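PDB 3VU1: putative uncharacterized protein PH0242 from Pyrococcus horikoshii, which belongs to the AglB oligosaccharyltransferase family and represents its C-terminal globular domain, with a calcium ion bound in the model. Local coordinates for residues L295-L300 with Q335-I340; G270-G275 with I484-S489; L162-I167 with S188-V193; G105-K110 with L203-V208. One frame throughout, in Å; residues are numbered along the deposited sequence.

Contact 1 (L295-L300 with Q335-I340)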
loop_
_atom_site.group_PDB
_atom_site.type_symbol
_atom_site.label_atom_id
_atom_site.label_comp_id
_atom_site.label_asym_id
_atom_site.label_seq_id
_atom_site.Cartn_x
_atom_site.Cartn_y
_atom_site.Cartn_z
ATOM N N LEU A 295 -17.881 -6.438 12.847
ATOM C CA LEU A 295 -17.122 -7.609 12.405
ATOM C C LEU A 295 -18.017 -8.790 12.001
ATOM O O LEU A 295 -18.988 -9.121 12.700
ATOM C CB LEU A 295 -16.166 -8.054 13.488
ATOM C CG LEU A 295 -15.283 -6.958 14.043
ATOM C CD1 LEU A 295 -14.462 -7.460 15.225
ATOM C CD2 LEU A 295 -14.378 -6.429 12.946
ATOM N N TYR A 296 -17.692 -9.428 10.876
ATOM C CA TYR A 296 -18.391 -10.653 10.491
ATOM C C TYR A 296 -17.453 -11.775 10.152
ATOM O O TYR A 296 -16.255 -11.569 9.939
ATOM C CB TYR A 296 -19.255 -10.439 9.280
ATOM C CG TYR A 296 -20.283 -9.374 9.438
ATOM C CD1 TYR A 296 -19.985 -8.046 9.137
ATOM C CD2 TYR A 296 -21.578 -9.686 9.861
ATOM C CE1 TYR A 296 -20.943 -7.062 9.249
ATOM C CE2 TYR A 296 -22.555 -8.703 9.974
ATOM C CZ TYR A 296 -22.226 -7.398 9.664
ATOM O OH TYR A 296 -23.159 -6.415 9.790
ATOM N N VAL A 297 -18.016 -12.973 10.116
ATOM C CA VAL A 297 -17.388 -14.105 9.461
ATOM C C VAL A 297 -18.375 -14.601 8.396
ATOM O O VAL A 297 -19.577 -14.809 8.675
ATOM C CB VAL A 297 -16.995 -15.207 10.474
ATOM C CG1 VAL A 297 -16.390 -16.409 9.767
ATOM C CG2 VAL A 297 -15.982 -14.674 11.480
ATOM N N TYR A 298 -17.895 -14.711 7.164
ATOM C CA TYR A 298 -18.688 -15.298 6.086
ATOM C C TYR A 298 -18.150 -16.701 5.839
ATOM O O TYR A 298 -16.975 -16.864 5.486
ATOM C CB TYR A 298 -18.557 -14.487 4.788
ATOM C CG TYR A 298 -19.157 -13.087 4.760
ATOM C CD1 TYR A 298 -19.743 -12.525 5.897
ATOM C CD2 TYR A 298 -19.098 -12.305 3.594
ATOM C CE1 TYR A 298 -20.278 -11.245 5.872
ATOM C CE2 TYR A 298 -19.626 -11.019 3.568
ATOM C CZ TYR A 298 -20.221 -10.490 4.709
ATOM O OH TYR A 298 -20.763 -9.207 4.723
ATOM N N ALA A 299 -18.993 -17.710 6.033
ATOM C CA ALA A 299 -18.640 -19.084 5.649
ATOM C C ALA A 299 -18.827 -19.232 4.154
ATOM O O ALA A 299 -19.845 -18.810 3.602
ATOM C CB ALA A 299 -19.512 -20.094 6.383
ATOM N N LEU A 300 -17.858 -19.854 3.505
ATOM C CA LEU A 300 -17.888 -19.988 2.062
ATOM C C LEU A 300 -17.597 -21.385 1.585
ATOM O O LEU A 300 -16.633 -22.009 2.032
ATOM C CB LEU A 300 -16.867 -19.040 1.408
ATOM C CG LEU A 300 -17.233 -17.576 1.180
ATOM C CD1 LEU A 300 -16.739 -16.762 2.353
ATOM C CD2 LEU A 300 -16.587 -17.080 -0.103
ATOM N N GLN A 335 -15.892 -24.616 3.317
ATOM C CA GLN A 335 -14.529 -24.730 2.807
ATOM C C GLN A 335 -13.577 -23.713 3.439
ATOM O O GLN A 335 -12.450 -24.055 3.758
ATOM C CB GLN A 335 -14.487 -24.618 1.281
ATOM C CG GLN A 335 -13.054 -24.642 0.748
ATOM C CD GLN A 335 -12.939 -24.453 -0.751
ATOM O OE1 GLN A 335 -11.837 -24.529 -1.294
ATOM N NE2 GLN A 335 -14.065 -24.231 -1.437
ATOM N N LYS A 336 -14.027 -22.470 3.604
ATOM C CA LYS A 336 -13.174 -21.441 4.179
ATOM C C LYS A 336 -13.964 -20.351 4.898
ATOM O O LYS A 336 -15.170 -20.212 4.685
ATOM C CB LYS A 336 -12.267 -20.825 3.115
ATOM C CG LYS A 336 -12.990 -20.133 1.979
ATOM C CD LYS A 336 -11.975 -19.420 1.106
ATOM C CE LYS A 336 -12.607 -18.896 -0.175
ATOM N NZ LYS A 336 -11.541 -18.277 -1.012
ATOM N N TYR A 337 -13.279 -19.596 5.764
ATOM C CA TYR A 337 -13.911 -18.468 6.481
ATOM C C TYR A 337 -13.298 -17.116 6.098
ATOM O O TYR A 337 -12.067 -16.949 6.036
ATOM C CB TYR A 337 -13.921 -18.666 8.011
ATOM C CG TYR A 337 -14.382 -20.043 8.433
ATOM C CD1 TYR A 337 -13.458 -21.018 8.796
ATOM C CD2 TYR A 337 -15.732 -20.378 8.450
ATOM C CE1 TYR A 337 -13.853 -22.285 9.177
ATOM C CE2 TYR A 337 -16.144 -21.646 8.829
ATOM C CZ TYR A 337 -15.193 -22.597 9.190
ATOM O OH TYR A 337 -15.569 -23.869 9.565
ATOM N N ARG A 338 -14.175 -16.163 5.817
ATOM C CA ARG A 338 -13.731 -14.823 5.489
ATOM C C ARG A 338 -14.156 -13.848 6.585
ATOM O O ARG A 338 -15.343 -13.668 6.861
ATOM C CB ARG A 338 -14.271 -14.394 4.112
ATOM C CG ARG A 338 -13.641 -13.132 3.549
ATOM C CD ARG A 338 -14.360 -12.704 2.292
ATOM N NE ARG A 338 -13.887 -13.469 1.159
ATOM C CZ ARG A 338 -14.566 -13.648 0.034
ATOM N NH1 ARG A 338 -15.781 -13.115 -0.104
ATOM N NH2 ARG A 338 -14.030 -14.378 -0.942
ATOM N N PHE A 339 -13.164 -13.226 7.201
ATOM C CA PHE A 339 -13.396 -12.171 8.166
ATOM C C PHE A 339 -13.643 -10.820 7.469
ATOM O O PHE A 339 -12.846 -10.375 6.641
ATOM C CB PHE A 339 -12.224 -12.124 9.149
ATOM C CG PHE A 339 -12.128 -13.355 10.016
ATOM C CD1 PHE A 339 -11.784 -14.594 9.466
ATOM C CD2 PHE A 339 -12.411 -13.291 11.373
ATOM C CE1 PHE A 339 -11.704 -15.733 10.251
ATOM C CE2 PHE A 339 -12.340 -14.434 12.163
ATOM C CZ PHE A 339 -11.985 -15.651 11.602
ATOM N N ILE A 340 -14.781 -10.209 7.782
ATOM C CA ILE A 340 -15.187 -8.924 7.214
ATOM C C ILE A 340 -15.263 -7.792 8.243
ATOM O O ILE A 340 -15.838 -7.954 9.318
ATOM C CB ILE A 340 -16.543 -9.042 6.466
ATOM C CG1 ILE A 340 -16.322 -9.323 4.980
ATOM C CG2 ILE A 340 -17.295 -7.730 6.493
ATOM C CD1 ILE A 340 -15.632 -10.624 4.718
#

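Contact 2 (G270-G275 with I484-S489)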
loop_
_atom_site.group_PDB
_atom_site.type_symbol
_atom_site.label_atom_id
_atom_site.label_comp_id
_atom_site.label_asym_id
_atom_site.label_seq_id
_atom_site.Cartn_x
_atom_site.Cartn_y
_atom_site.Cartn_z
ATOM N N GLY A 270 -3.371 -21.737 11.845
ATOM C CA GLY A 270 -3.472 -21.659 10.395
ATOM C C GLY A 270 -4.943 -21.919 10.147
ATOM O O GLY A 270 -5.752 -21.042 10.374
ATOM N N LYS A 271 -5.297 -23.144 9.755
ATOM C CA LYS A 271 -6.698 -23.565 9.578
ATOM C C LYS A 271 -7.540 -23.495 10.863
ATOM O O LYS A 271 -7.006 -23.482 11.966
ATOM C CB LYS A 271 -6.756 -24.975 8.982
ATOM C CG LYS A 271 -6.085 -25.082 7.614
ATOM C CD LYS A 271 -6.333 -26.436 6.955
ATOM C CE LYS A 271 -5.718 -26.538 5.558
ATOM N NZ LYS A 271 -4.248 -26.792 5.613
ATOM N N LEU A 272 -8.860 -23.421 10.696
ATOM C CA LEU A 272 -9.820 -23.444 11.793
ATOM C C LEU A 272 -10.880 -24.540 11.567
ATOM O O LEU A 272 -11.408 -24.692 10.467
ATOM C CB LEU A 272 -10.518 -22.085 11.934
ATOM C CG LEU A 272 -9.790 -20.928 12.620
ATOM C CD1 LEU A 272 -10.573 -19.637 12.412
ATOM C CD2 LEU A 272 -9.580 -21.178 14.112
ATOM N N SER A 273 -11.192 -25.294 12.616
ATOM C CA SER A 273 -12.238 -26.327 12.559
ATOM C C SER A 273 -13.599 -25.688 12.713
ATOM O O SER A 273 -13.723 -24.669 13.382
ATOM C CB SER A 273 -12.048 -27.304 13.715
ATOM O OG SER A 273 -12.247 -26.647 14.964
ATOM N N PRO A 274 -14.642 -26.292 12.130
ATOM C CA PRO A 274 -16.007 -25.847 12.523
ATOM C C PRO A 274 -16.204 -26.098 14.027
ATOM O O PRO A 274 -15.462 -26.889 14.593
ATOM C CB PRO A 274 -16.932 -26.770 11.715
ATOM C CG PRO A 274 -16.073 -27.344 10.621
ATOM C CD PRO A 274 -14.654 -27.368 11.118
ATOM N N GLY A 275 -17.180 -25.451 14.658
ATOM C CA GLY A 275 -17.390 -25.557 16.096
ATOM C C GLY A 275 -17.072 -24.230 16.778
ATOM O O GLY A 275 -16.713 -23.247 16.101
ATOM N N ILE A 484 -9.103 -11.149 6.202
ATOM C CA ILE A 484 -8.309 -12.390 6.081
ATOM C C ILE A 484 -9.269 -13.493 5.657
ATOM O O ILE A 484 -10.466 -13.421 5.946
ATOM C CB ILE A 484 -7.584 -12.787 7.404
ATOM C CG1 ILE A 484 -6.485 -13.849 7.145
ATOM C CG2 ILE A 484 -8.612 -13.219 8.462
ATOM C CD1 ILE A 484 -5.460 -14.069 8.254
ATOM N N GLU A 485 -8.733 -14.474 4.935
ATOM C CA GLU A 485 -9.425 -15.733 4.623
ATOM C C GLU A 485 -8.701 -16.907 5.281
ATOM O O GLU A 485 -7.485 -17.080 5.129
ATOM C CB GLU A 485 -9.507 -15.950 3.128
ATOM C CG GLU A 485 -10.294 -14.862 2.443
ATOM C CD GLU A 485 -10.616 -15.185 0.992
ATOM O OE1 GLU A 485 -9.694 -15.622 0.259
ATOM O OE2 GLU A 485 -11.794 -14.994 0.593
ATOM N N VAL A 486 -9.452 -17.691 6.041
ATOM C CA VAL A 486 -8.904 -18.838 6.767
ATOM C C VAL A 486 -9.608 -20.088 6.252
ATOM O O VAL A 486 -10.862 -20.159 6.253
ATOM C CB VAL A 486 -9.112 -18.693 8.300
ATOM C CG1 VAL A 486 -8.571 -19.905 9.048
ATOM C CG2 VAL A 486 -8.421 -17.440 8.809
ATOM N N SER A 487 -8.812 -21.053 5.786
ATOM C CA SER A 487 -9.344 -22.361 5.376
ATOM C C SER A 487 -9.900 -23.088 6.573
ATOM O O SER A 487 -9.320 -23.013 7.680
ATOM C CB SER A 487 -8.249 -23.227 4.801
ATOM O OG SER A 487 -7.796 -22.695 3.585
ATOM N N ALA A 488 -11.014 -23.790 6.368
ATOM C CA ALA A 488 -11.486 -24.726 7.380
ATOM C C ALA A 488 -10.609 -25.997 7.432
ATOM O O ALA A 488 -9.938 -26.360 6.472
ATOM C CB ALA A 488 -12.945 -25.058 7.156
ATOM N N SER A 489 -10.568 -26.647 8.574
ATOM C CA SER A 489 -9.861 -27.919 8.672
ATOM C C SER A 489 -10.848 -29.042 8.356
ATOM O O SER A 489 -12.069 -28.834 8.475
ATOM C CB SER A 489 -9.293 -28.084 10.075
ATOM O OG SER A 489 -10.344 -28.151 11.027
#

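Contact 3 (L162-I167 with S188-V193)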
loop_
_atom_site.group_PDB
_atom_site.type_symbol
_atom_site.label_atom_id
_atom_site.label_comp_id
_atom_site.label_asym_id
_atom_site.label_seq_id
_atom_site.Cartn_x
_atom_site.Cartn_y
_atom_site.Cartn_z
ATOM N N LEU A 162 38.388 -0.704 -4.110
ATOM C CA LEU A 162 38.091 -0.499 -2.680
ATOM C C LEU A 162 37.095 -1.508 -2.135
ATOM O O LEU A 162 36.171 -1.923 -2.825
ATOM C CB LEU A 162 37.660 0.959 -2.370
ATOM C CG LEU A 162 36.776 1.827 -3.310
ATOM C CD1 LEU A 162 36.275 3.076 -2.588
ATOM C CD2 LEU A 162 37.422 2.224 -4.650
ATOM N N GLU A 163 37.328 -1.948 -0.910
ATOM C CA GLU A 163 36.431 -2.878 -0.242
ATOM C C GLU A 163 35.653 -2.137 0.837
ATOM O O GLU A 163 36.207 -1.271 1.522
ATOM C CB GLU A 163 37.222 -4.015 0.377
ATOM C CG GLU A 163 36.664 -4.514 1.704
ATOM C CD GLU A 163 37.121 -5.916 2.052
ATOM O OE1 GLU A 163 37.319 -6.179 3.263
ATOM O OE2 GLU A 163 37.271 -6.752 1.121
ATOM N N CYS A 164 34.374 -2.475 0.996
ATOM C CA CYS A 164 33.512 -1.694 1.881
ATOM C C CYS A 164 32.717 -2.528 2.884
ATOM O O CYS A 164 32.293 -3.652 2.595
ATOM C CB CYS A 164 32.614 -0.759 1.063
ATOM S SG CYS A 164 33.521 0.380 -0.040
ATOM N N SER A 165 32.541 -1.968 4.076
ATOM C CA SER A 165 31.884 -2.675 5.171
ATOM C C SER A 165 30.497 -2.065 5.515
ATOM O O SER A 165 30.429 -0.985 6.109
ATOM C CB SER A 165 32.805 -2.710 6.405
ATOM O OG SER A 165 32.257 -3.540 7.424
ATOM N N PRO A 166 29.395 -2.757 5.151
ATOM C CA PRO A 166 28.067 -2.154 5.349
ATOM C C PRO A 166 27.744 -1.916 6.819
ATOM O O PRO A 166 28.212 -2.667 7.666
ATOM C CB PRO A 166 27.097 -3.176 4.733
ATOM C CG PRO A 166 27.874 -4.429 4.572
ATOM C CD PRO A 166 29.323 -4.062 4.470
ATOM N N ILE A 167 26.974 -0.864 7.108
ATOM C CA ILE A 167 26.475 -0.587 8.462
ATOM C C ILE A 167 25.913 -1.865 9.097
ATOM O O ILE A 167 26.202 -2.180 10.244
ATOM C CB ILE A 167 25.348 0.474 8.431
ATOM C CG1 ILE A 167 25.895 1.834 7.997
ATOM C CG2 ILE A 167 24.659 0.586 9.786
ATOM C CD1 ILE A 167 24.829 2.790 7.521
ATOM N N SER A 188 36.855 6.293 3.860
ATOM C CA SER A 188 35.622 7.050 3.612
ATOM C C SER A 188 34.309 6.318 3.953
ATOM O O SER A 188 34.214 5.097 3.824
ATOM C CB SER A 188 35.584 7.538 2.161
ATOM O OG SER A 188 35.664 6.445 1.269
ATOM N N PRO A 189 33.281 7.081 4.374
ATOM C CA PRO A 189 31.973 6.540 4.814
ATOM C C PRO A 189 31.268 5.639 3.783
ATOM O O PRO A 189 31.368 5.878 2.570
ATOM C CB PRO A 189 31.127 7.808 5.059
ATOM C CG PRO A 189 31.816 8.891 4.280
ATOM C CD PRO A 189 33.278 8.557 4.387
ATOM N N PHE A 190 30.569 4.619 4.287
ATOM C CA PHE A 190 29.781 3.689 3.470
ATOM C C PHE A 190 28.446 3.444 4.167
ATOM O O PHE A 190 28.258 2.402 4.830
ATOM C CB PHE A 190 30.550 2.377 3.287
ATOM C CG PHE A 190 29.958 1.438 2.276
ATOM C CD1 PHE A 190 29.921 1.777 0.918
ATOM C CD2 PHE A 190 29.474 0.182 2.681
ATOM C CE1 PHE A 190 29.393 0.889 -0.023
ATOM C CE2 PHE A 190 28.925 -0.699 1.748
ATOM C CZ PHE A 190 28.895 -0.351 0.393
ATOM N N PRO A 191 27.506 4.414 4.031
ATOM C CA PRO A 191 26.262 4.374 4.811
ATOM C C PRO A 191 25.192 3.508 4.129
ATOM O O PRO A 191 24.071 3.964 3.863
ATOM C CB PRO A 191 25.866 5.847 4.896
ATOM C CG PRO A 191 26.440 6.461 3.655
ATOM C CD PRO A 191 27.538 5.581 3.127
ATOM N N TYR A 192 25.558 2.253 3.880
ATOM C CA TYR A 192 24.699 1.317 3.195
ATOM C C TYR A 192 24.408 0.113 4.040
ATOM O O TYR A 192 25.198 -0.271 4.894
ATOM C CB TYR A 192 25.340 0.895 1.877
ATOM C CG TYR A 192 25.336 2.013 0.869
ATOM C CD1 TYR A 192 26.351 2.964 0.857
ATOM C CD2 TYR A 192 24.291 2.141 -0.057
ATOM C CE1 TYR A 192 26.337 4.009 -0.055
ATOM C CE2 TYR A 192 24.277 3.183 -0.972
ATOM C CZ TYR A 192 25.297 4.115 -0.962
ATOM O OH TYR A 192 25.292 5.159 -1.857
ATOM N N VAL A 193 23.256 -0.475 3.784
ATOM C CA VAL A 193 22.796 -1.690 4.432
ATOM C C VAL A 193 22.783 -2.766 3.341
ATOM O O VAL A 193 22.509 -2.436 2.180
ATOM C CB VAL A 193 21.374 -1.474 5.040
ATOM C CG1 VAL A 193 20.710 -2.796 5.414
ATOM C CG2 VAL A 193 21.440 -0.550 6.251
#

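Contact 4 (G105-K110 with L203-V208)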
loop_
_atom_site.group_PDB
_atom_site.type_symbol
_atom_site.label_atom_id
_atom_site.label_comp_id
_atom_site.label_asym_id
_atom_site.label_seq_id
_atom_site.Cartn_x
_atom_site.Cartn_y
_atom_site.Cartn_z
ATOM N N GLY A 105 10.171 12.097 0.411
ATOM C CA GLY A 105 10.711 12.764 1.590
ATOM C C GLY A 105 11.707 11.930 2.371
ATOM O O GLY A 105 12.055 12.280 3.493
ATOM N N ALA A 106 12.200 10.845 1.764
ATOM C CA ALA A 106 13.214 9.967 2.384
ATOM C C ALA A 106 14.638 10.529 2.363
ATOM O O ALA A 106 15.461 10.164 3.188
ATOM C CB ALA A 106 13.194 8.593 1.712
ATOM N N ILE A 107 14.935 11.364 1.374
ATOM C CA ILE A 107 16.275 11.883 1.154
ATOM C C ILE A 107 16.239 13.377 0.793
ATOM O O ILE A 107 15.215 13.920 0.385
ATOM C CB ILE A 107 17.019 11.126 0.030
ATOM C CG1 ILE A 107 16.284 11.220 -1.310
ATOM C CG2 ILE A 107 17.261 9.671 0.395
ATOM C CD1 ILE A 107 17.153 10.764 -2.466
ATOM N N THR A 108 17.373 14.040 0.943
ATOM C CA THR A 108 17.469 15.436 0.583
ATOM C C THR A 108 17.703 15.598 -0.923
ATOM O O THR A 108 18.042 14.626 -1.629
ATOM C CB THR A 108 18.597 16.144 1.366
ATOM O OG1 THR A 108 19.882 15.752 0.858
ATOM C CG2 THR A 108 18.486 15.829 2.845
ATOM N N ARG A 109 17.532 16.832 -1.395
ATOM C CA ARG A 109 17.796 17.183 -2.779
ATOM C C ARG A 109 19.223 16.834 -3.166
ATOM O O ARG A 109 19.464 16.308 -4.257
ATOM C CB ARG A 109 17.543 18.664 -3.007
ATOM C CG ARG A 109 17.606 19.074 -4.461
ATOM C CD ARG A 109 16.657 20.217 -4.724
ATOM N NE ARG A 109 17.149 21.011 -5.832
ATOM C CZ ARG A 109 17.160 22.335 -5.844
ATOM N NH1 ARG A 109 17.647 22.978 -6.890
ATOM N NH2 ARG A 109 16.704 23.014 -4.800
ATOM N N LYS A 110 20.150 17.118 -2.252
ATOM C CA LYS A 110 21.566 16.832 -2.454
ATOM C C LYS A 110 21.786 15.348 -2.672
ATOM O O LYS A 110 22.467 14.947 -3.626
ATOM C CB LYS A 110 22.392 17.294 -1.263
ATOM C CG LYS A 110 23.842 16.910 -1.382
ATOM C CD LYS A 110 24.705 17.623 -0.358
ATOM C CE LYS A 110 26.127 17.108 -0.485
ATOM N NZ LYS A 110 26.987 17.571 0.629
ATOM N N LEU A 203 21.633 -3.723 -2.065
ATOM C CA LEU A 203 22.447 -2.695 -1.433
ATOM C C LEU A 203 21.617 -1.404 -1.326
ATOM O O LEU A 203 21.334 -0.746 -2.343
ATOM C CB LEU A 203 23.686 -2.453 -2.288
ATOM C CG LEU A 203 24.794 -1.574 -1.741
ATOM C CD1 LEU A 203 25.500 -2.310 -0.622
ATOM C CD2 LEU A 203 25.791 -1.208 -2.844
ATOM N N ALA A 204 21.212 -1.046 -0.116
ATOM C CA ALA A 204 20.331 0.102 0.082
ATOM C C ALA A 204 20.970 1.191 0.934
ATOM O O ALA A 204 21.597 0.924 1.950
ATOM C CB ALA A 204 19.005 -0.338 0.693
ATOM N N TYR A 205 20.793 2.429 0.509
ATOM C CA TYR A 205 21.242 3.569 1.272
ATOM C C TYR A 205 20.438 3.602 2.565
ATOM O O TYR A 205 19.256 3.234 2.591
ATOM C CB TYR A 205 21.047 4.827 0.437
ATOM C CG TYR A 205 21.503 6.088 1.089
ATOM C CD1 TYR A 205 22.841 6.286 1.403
ATOM C CD2 TYR A 205 20.600 7.104 1.386
ATOM C CE1 TYR A 205 23.272 7.457 1.996
ATOM C CE2 TYR A 205 21.020 8.282 1.980
ATOM C CZ TYR A 205 22.361 8.450 2.274
ATOM O OH TYR A 205 22.801 9.613 2.854
ATOM N N TYR A 206 21.084 4.023 3.645
ATOM C CA TYR A 206 20.524 3.786 4.981
ATOM C C TYR A 206 19.143 4.397 5.168
ATOM O O TYR A 206 18.268 3.764 5.737
ATOM C CB TYR A 206 21.503 4.183 6.108
ATOM C CG TYR A 206 21.606 5.660 6.404
ATOM C CD1 TYR A 206 20.960 6.221 7.515
ATOM C CD2 TYR A 206 22.348 6.504 5.583
ATOM C CE1 TYR A 206 21.053 7.582 7.796
ATOM C CE2 TYR A 206 22.452 7.861 5.859
ATOM C CZ TYR A 206 21.810 8.397 6.966
ATOM O OH TYR A 206 21.937 9.750 7.233
ATOM N N LYS A 207 18.947 5.602 4.640
ATOM C CA LYS A 207 17.663 6.303 4.746
ATOM C C LYS A 207 16.470 5.569 4.115
ATOM O O LYS A 207 15.326 5.905 4.375
ATOM C CB LYS A 207 17.780 7.716 4.162
ATOM C CG LYS A 207 18.647 8.654 4.994
ATOM C CD LYS A 207 18.670 10.058 4.424
ATOM C CE LYS A 207 19.511 10.974 5.301
ATOM N NZ LYS A 207 19.551 12.358 4.744
ATOM N N VAL A 208 16.735 4.584 3.271
ATOM C CA VAL A 208 15.668 3.864 2.606
ATOM C C VAL A 208 15.852 2.359 2.749
ATOM O O VAL A 208 15.155 1.586 2.086
ATOM C CB VAL A 208 15.526 4.249 1.116
ATOM C CG1 VAL A 208 15.160 5.709 0.970
ATOM C CG2 VAL A 208 16.801 3.941 0.335
#

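Contact 1 (L295-L300 with Q335-I340)
Val297 meets Phe339 and Tyr298 meets Arg338 where strands 293-301 and 336-356 run antiparallel in a sheet. A classic beta bulge marks one end. Between Tyr298 and Arg338 both backbone bonds form: Tyr298 N to Arg338 O is 2.8 Å, and Arg338 N to Tyr298 O is 2.9 Å.

The face with Val297, Ala299, Tyr337 and Phe339 is buried. Val297 CG2 sits over one face of the Phe339 ring, 4.0 Å from its centroid, a CH-pi contact. CG1 of Val297 is anti to the backbone N (chi1 178°) and lies 3.8 Å from Tyr337 CB. Leu331, Ile484 and Val486 add to this apolar side.

The other face is mixed: Tyr298, Leu300 and Ile340 are buried, while Tyr296, Lys336 and Arg338 are partly exposed. Ile340 CG1 covers a face of the Tyr298 ring, 4.2 Å from its centroid, and the two side chains cross at about a right angle. Leu300 CD2 lies over the Arg338 guanidinium, 3.8 Å from NH2. Arg338 NE forms a salt bridge with Glu485, and Tyr298 OH bonds to Glu480. At the bulge, Leu300 O accepts Lys336 N at 3.1 Å and, weakly, Gln335 N at 3.0 Å.

Contact 2 (G270-G275 with I484-S489)
Leu272 and Ala488 form a single backbone bridge. It ties the loop between strands 265-268 and 275-285 to the end of the long strand 464-487. The touching parts run 64° apart, and no longer strand pairing develops.

Two hydrogen bonds hold the backbones. Leu272 N donates to Ser487 O at 3.1 Å, and Ser489 N donates to Leu272 O at 2.8 Å. The second donor stands well above the carbonyl plane, 56° out of it. Both acceptors also take a CA-H...O contact: Lys271 CA lies 3.3 Å from Ser487 O, and Ala488 CA approaches Leu272 O.

Apolar packing centres on Val486. Its CG1 is anti to the backbone N (chi1 179°) and lies 3.9 Å from Leu272 CG. The two side chains are buried. Leu279 and His277 also touch Leu272, while Ile258 and Phe339 touch Val486.

The remaining contacts are looser and lie nearer solvent. The stem of Lys271 runs beside the strand end, with CG 4.0 Å from Ser487 CB, while its amine leads away. Ser489 OG lies close to CA and CB of Ser273. Further along the Lys271 chain, CD comes within 3.6 Å of Ala488 O.

Contact 3 (L162-I167 with S188-V193)
A Cys sulfur-aromatic contact, Cys164 on Phe190, packs the loop before strand 192-196 on strand 162-165, in the Insert domain range. Cys164 lies on strand 162-165 and is disulfide-bonded to Cys184. Phe190 lies in the loop leading into strand 192-196. These two strands are not neighbours in the sheet, so their contact rests mainly on side chains.

Cys164 CB stands over the centre of the Phe190 ring, 3.5 Å from the centroid and only 4° off the ring normal. Its SG is placed beside the backbone N (chi1 -57°) and lies over the same face, 4.3 Å from the centroid. The sulfur is nearer the CD1 side of the ring, 4.0 Å from CD1. Tyr192 CD1 covers the opposite face, offset toward the rim. At the edge, Pro166 CA lies in the ring plane, 3.8 Å from Phe190 CD2, and Ser165 O is also close to CD2. Val157, Ile159 and Leu203 complete the surroundings of the ring.

One hydrogen bond joins the segments. Ile167 N donates to Tyr192 O at 2.9 Å, bent to 133° at the hydrogen. Next to it Pro191 is the centre of an inverse gamma turn, closed by a weak bond from Tyr192 N to Phe190 O. Ile167 CD1 rests 3.5 Å from Pro191 CA.

The chemistry is therefore mostly apolar. The disulfide to Cys184 probably limits where the sulfur can lie. The ring takes a CH group and a sulfur on one face, a contact probably helped by the slight polarity of a CH2 next to sulfur.

Contact 4 (G105-K110 with L203-V208)
Glu111 OE2 is gripped by Lys207 NZ in a salt bridge and by Tyr205 OH in a hydrogen bond, close to Thr108, whose CG2 lies 4.1 Å from that same Lys207 NZ. Thr108 is the N-cap of helix 109-113. Its side chain caps a backbone N in the first turn, and its own N bonds to Glu111 OE1, a pattern consistent with a capping box. Glu111 thus serves both the helix start and the end of strand 200-205. The shared carboxylate oxygen probably steadies the lysine charge.

No direct hydrogen bond joins the two segments, so the rest is packing. The Lys207 chain is extended beyond CG and passes the Ala106 carbonyl, with CD 3.4 Å from Ala106 O. Lys207 CG is anti to the carbonyl carbon of its own residue (chi1 -69°) and also lies over one face of the Tyr206 ring. Ile107 CG2 reaches Tyr205 CE2 at 4.3 Å. Ile107 CG2 is also 4.3 Å from Lys207 CB.

Before Ala106, Gly105 ends helix 97-103 in a Schellman motif with positive phi. Ala106 therefore sits in the short link between two helices. After the strand, Val208 N bonds back to Tyr205 O at 2.9 Å and closes a turn. Val208 packs on Phe97 and Ser101 of helix 97-103. Val208 CG1 also meets Ala106 CB at 3.6 Å.

Contacts 1 and 2 form one neighbourhood, and contacts 3 and 4 another; the centres of contacts 1 and 3 are about 49 Å apart. Contact 1 is the buried one, a regular strand pairing with many backbone bonds. Contact 2 flanks it on the neighbouring strand 464-487 but is partly buried, with two bonds at a strand end. A probable hydrogen bond from Tyr337 N to Val486 O joins the two. Contacts 3 and 4 are also partly buried and meet through strands 192-196 and 200-205. Contact 3 rests on a loop phenylalanine packed on a disulfide-bonded cysteine of the sheet, with one backbone bond. Contact 4 joins that sheet to helices through a shared carboxylate.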